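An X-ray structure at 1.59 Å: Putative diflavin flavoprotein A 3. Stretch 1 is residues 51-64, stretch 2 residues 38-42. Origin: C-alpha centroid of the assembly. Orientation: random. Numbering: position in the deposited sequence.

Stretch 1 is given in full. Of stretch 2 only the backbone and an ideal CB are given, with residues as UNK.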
# COMPACT_ATOMS: atom_id res chain seq x y z
N LEU A 51 18.13 9.30 -4.59
CA LEU A 51 16.95 9.14 -5.42
C LEU A 51 15.88 8.38 -4.65
O LEU A 51 16.13 7.25 -4.20
CB LEU A 51 17.29 8.40 -6.72
CG LEU A 51 16.09 8.08 -7.62
CD1 LEU A 51 15.47 9.36 -8.15
CD2 LEU A 51 16.49 7.16 -8.76
N PHE A 52 14.70 8.99 -4.48
CA PHE A 52 13.56 8.33 -3.85
C PHE A 52 12.68 7.58 -4.86
O PHE A 52 12.22 8.17 -5.84
CB PHE A 52 12.65 9.34 -3.14
CG PHE A 52 13.28 10.01 -1.93
CD1 PHE A 52 12.89 9.65 -0.65
CD2 PHE A 52 14.20 11.05 -2.09
CE1 PHE A 52 13.43 10.29 0.47
CE2 PHE A 52 14.74 11.70 -0.98
CZ PHE A 52 14.35 11.32 0.30
N ASP A 53 12.45 6.29 -4.62
CA ASP A 53 11.35 5.57 -5.25
C ASP A 53 11.28 5.60 -6.77
O ASP A 53 10.34 6.19 -7.33
CB ASP A 53 10.03 6.12 -4.71
CG ASP A 53 9.91 5.95 -3.22
OD1 ASP A 53 10.13 4.81 -2.75
OD2 ASP A 53 9.61 6.95 -2.53
N PRO A 54 12.24 4.96 -7.45
CA PRO A 54 12.03 4.72 -8.88
C PRO A 54 10.66 4.10 -9.09
O PRO A 54 10.19 3.36 -8.22
CB PRO A 54 13.14 3.73 -9.25
CG PRO A 54 14.18 3.91 -8.19
CD PRO A 54 13.47 4.33 -6.94
N PRO A 55 10.02 4.41 -10.21
CA PRO A 55 8.67 3.89 -10.52
C PRO A 55 8.69 2.39 -10.89
O PRO A 55 9.76 1.82 -11.09
CB PRO A 55 8.24 4.74 -11.72
CG PRO A 55 9.55 5.06 -12.42
CD PRO A 55 10.60 5.19 -11.32
N GLY A 56 7.51 1.78 -10.99
CA GLY A 56 7.41 0.37 -11.32
C GLY A 56 7.55 -0.00 -12.79
O GLY A 56 7.93 0.82 -13.62
N GLU A 57 7.22 -1.26 -13.10
CA GLU A 57 7.49 -1.88 -14.40
C GLU A 57 6.93 -1.12 -15.61
O GLU A 57 7.57 -1.11 -16.66
CB GLU A 57 6.93 -3.31 -14.46
CG GLU A 57 7.27 -4.19 -13.27
CD GLU A 57 6.95 -5.66 -13.52
OE1 GLU A 57 7.36 -6.17 -14.59
OE2 GLU A 57 6.30 -6.29 -12.66
N SER A 58 5.75 -0.53 -15.47
CA SER A 58 5.13 0.20 -16.58
C SER A 58 5.98 1.39 -17.00
O SER A 58 5.82 1.90 -18.10
CB SER A 58 3.74 0.71 -16.21
OG SER A 58 2.93 -0.33 -15.70
N PHE A 59 6.87 1.83 -16.11
CA PHE A 59 7.55 3.11 -16.28
C PHE A 59 9.06 2.97 -16.37
O PHE A 59 9.76 3.96 -16.65
CB PHE A 59 7.21 4.05 -15.12
CG PHE A 59 5.76 4.43 -15.05
CD1 PHE A 59 5.19 5.20 -16.05
CD2 PHE A 59 4.99 4.04 -13.97
CE1 PHE A 59 3.86 5.56 -15.97
CE2 PHE A 59 3.66 4.40 -13.89
CZ PHE A 59 3.10 5.16 -14.89
N THR A 60 9.55 1.77 -16.12
CA THR A 60 10.99 1.52 -16.01
C THR A 60 11.82 2.21 -17.10
O THR A 60 12.73 2.98 -16.78
CB THR A 60 11.29 0.01 -16.05
OG1 THR A 60 10.59 -0.65 -14.98
CG2 THR A 60 12.80 -0.22 -15.91
N ASP A 61 11.50 1.97 -18.36
CA ASP A 61 12.37 2.40 -19.46
C ASP A 61 12.32 3.89 -19.75
O ASP A 61 13.36 4.49 -20.02
CB ASP A 61 12.04 1.61 -20.72
CG ASP A 61 12.36 0.15 -20.56
OD1 ASP A 61 13.12 -0.17 -19.64
OD2 ASP A 61 11.84 -0.66 -21.35
N ASN A 62 11.13 4.50 -19.73
CA ASN A 62 11.03 5.95 -19.86
C ASN A 62 11.79 6.63 -18.75
O ASN A 62 12.47 7.64 -18.96
CB ASN A 62 9.58 6.43 -19.83
CG ASN A 62 8.89 6.29 -21.15
OD1 ASN A 62 9.47 5.80 -22.12
ND2 ASN A 62 7.63 6.71 -21.20
N PHE A 63 11.65 6.07 -17.56
CA PHE A 63 12.24 6.68 -16.39
C PHE A 63 13.76 6.65 -16.44
O PHE A 63 14.41 7.68 -16.29
CB PHE A 63 11.76 6.01 -15.11
CG PHE A 63 12.43 6.54 -13.87
CD1 PHE A 63 12.05 7.76 -13.33
CD2 PHE A 63 13.46 5.84 -13.27
CE1 PHE A 63 12.67 8.26 -12.20
CE2 PHE A 63 14.09 6.33 -12.14
CZ PHE A 63 13.69 7.55 -11.60
N VAL A 64 14.31 5.45 -16.65
CA VAL A 64 15.76 5.30 -16.67
C VAL A 64 16.31 6.08 -17.85
O VAL A 64 17.35 6.73 -17.74
CB VAL A 64 16.19 3.82 -16.75
CG1 VAL A 64 17.68 3.71 -17.05
CG2 VAL A 64 15.84 3.11 -15.46
N UNK A 38 0.08 9.18 -11.30
CA UNK A 38 1.50 9.40 -11.52
C UNK A 38 2.25 8.55 -10.51
O UNK A 38 1.72 8.25 -9.43
CB UNK A 38 1.87 10.88 -11.39
N UNK A 39 3.46 8.16 -10.86
CA UNK A 39 4.38 7.54 -9.92
C UNK A 39 5.51 8.54 -9.69
O UNK A 39 6.29 8.83 -10.62
CB UNK A 39 4.90 6.20 -10.44
N UNK A 40 5.62 9.07 -8.48
CA UNK A 40 6.56 10.16 -8.22
C UNK A 40 7.90 9.70 -7.64
O UNK A 40 7.94 9.04 -6.61
CB UNK A 40 5.92 11.16 -7.26
N UNK A 41 8.99 10.07 -8.31
CA UNK A 41 10.35 9.86 -7.80
C UNK A 41 10.97 11.21 -7.47
O UNK A 41 10.68 12.20 -8.13
CB UNK A 41 11.21 9.10 -8.81
N UNK A 42 11.85 11.24 -6.48
CA UNK A 42 12.45 12.51 -6.05
C UNK A 42 13.97 12.42 -5.99
O UNK A 42 14.55 11.42 -5.57
CB UNK A 42 11.90 12.92 -4.68

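Stretch 2 runs as a strand antiparallel to the start of stretch 1. Phe52 and position 42 form an antiparallel, hydrogen-bonded pair. Beyond Phe52, stretch 1 leaves the strand as a loop and then a helix, and these supply further contacts.

Position 38 has extended backbone angles, -134/152. Its CA-to-CB bond points away from stretch 1, and nothing of stretch 1 lies within 5.5 Å of the ideal CB. Stretch 1 therefore sets little limit here; the extended backbone suits a beta-branched residue, but many others would fit. The deposited residue is Thr38. Its OG1 donates a hydrogen bond to the side chain at position 40, two residues along on the same side of the strand.

Position 39 points toward stretch 1. The ideal CB is 3.9 Å from Pro55 CB and 4.1 Å from Phe59 CE2, and it lies 5.2 Å from Gly56 N. The surroundings are mainly apolar, a proline ring and an aromatic ring, and both are already at van der Waals distance from the CB. A small apolar side chain suits this place best. The deposited residue is Ala39. Its methyl group packs against both rings.

Position 40 again points away, with no atom of stretch 1 within 5.5 Å of the ideal CB. Stretch 1 does not choose between polar and apolar side chains. The deposited residue is Asn40. Its OD1 accepts the hydrogen bond from Thr38 OG1 at 2.7 Å, and its ND2 is bonded elsewhere in the structure. The backbone does reach stretch 1: a water donates to Asn40 O (water O to O, 3.0 Å) and to Asp53 OD2 (water O to OD2, 2.9 Å), bridging the two.

Position 41 points sideways, into a narrow site. The ideal CB is 3.3 Å from Phe52 O, a tight approach, 3.4 Å from Asp53 O and 3.8 Å from Phe63 CE1. A small side chain is favoured, and the carbonyl of Asp53 offers an acceptor. Serine would use it; alanine could fit but would leave it unused. The deposited residue is Ser41. With chi1 at -44° (m), OG donates a hydrogen bond of 2.8 Å to Asp53 O. The same OG packs 3.4 Å from Pro55 CD and 3.5 Å from Phe63 CE1.

Position 42 is the bridge partner of Phe52, and their side chains share a face of the sheet. Phe52 N donates to the carbonyl O of position 42 at 2.7 Å, and the N of position 42 donates to Phe52 O at 3.2 Å. The ideal CB is 3.9 Å from Phe52 CD2. The Phe52 ring offers an apolar surface beside it, so apolar or aromatic side chains would suit, but stretch 1 does not fix their size. The deposited residue is Tyr42. Its CB packs against Phe52 CD2 at 3.9 Å, Phe52 CB lies at the edge of its ring, and OH is bonded elsewhere in the structure.

Stretch 2, residues 38-42: TANSY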
# COMPACT_ATOMS: atom_id res chain seq x y z
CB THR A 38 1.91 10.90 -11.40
OG1 THR A 38 1.94 11.30 -10.02
CG2 THR A 38 0.95 11.82 -12.15
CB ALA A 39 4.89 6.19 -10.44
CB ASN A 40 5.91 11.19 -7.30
CG ASN A 40 4.62 11.76 -7.87
OD1 ASN A 40 4.46 11.83 -9.09
ND2 ASN A 40 3.70 12.16 -6.99
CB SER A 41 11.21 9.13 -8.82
OG SER A 41 10.52 8.04 -9.41
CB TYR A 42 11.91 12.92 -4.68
CG TYR A 42 10.40 13.05 -4.66
CD1 TYR A 42 9.59 11.95 -4.36
CD2 TYR A 42 9.77 14.26 -4.98
CE1 TYR A 42 8.21 12.05 -4.35
CE2 TYR A 42 8.37 14.37 -4.97
CZ TYR A 42 7.61 13.25 -4.66
OH TYR A 42 6.23 13.34 -4.64
O HOH W 1 7.64 8.71 -3.69
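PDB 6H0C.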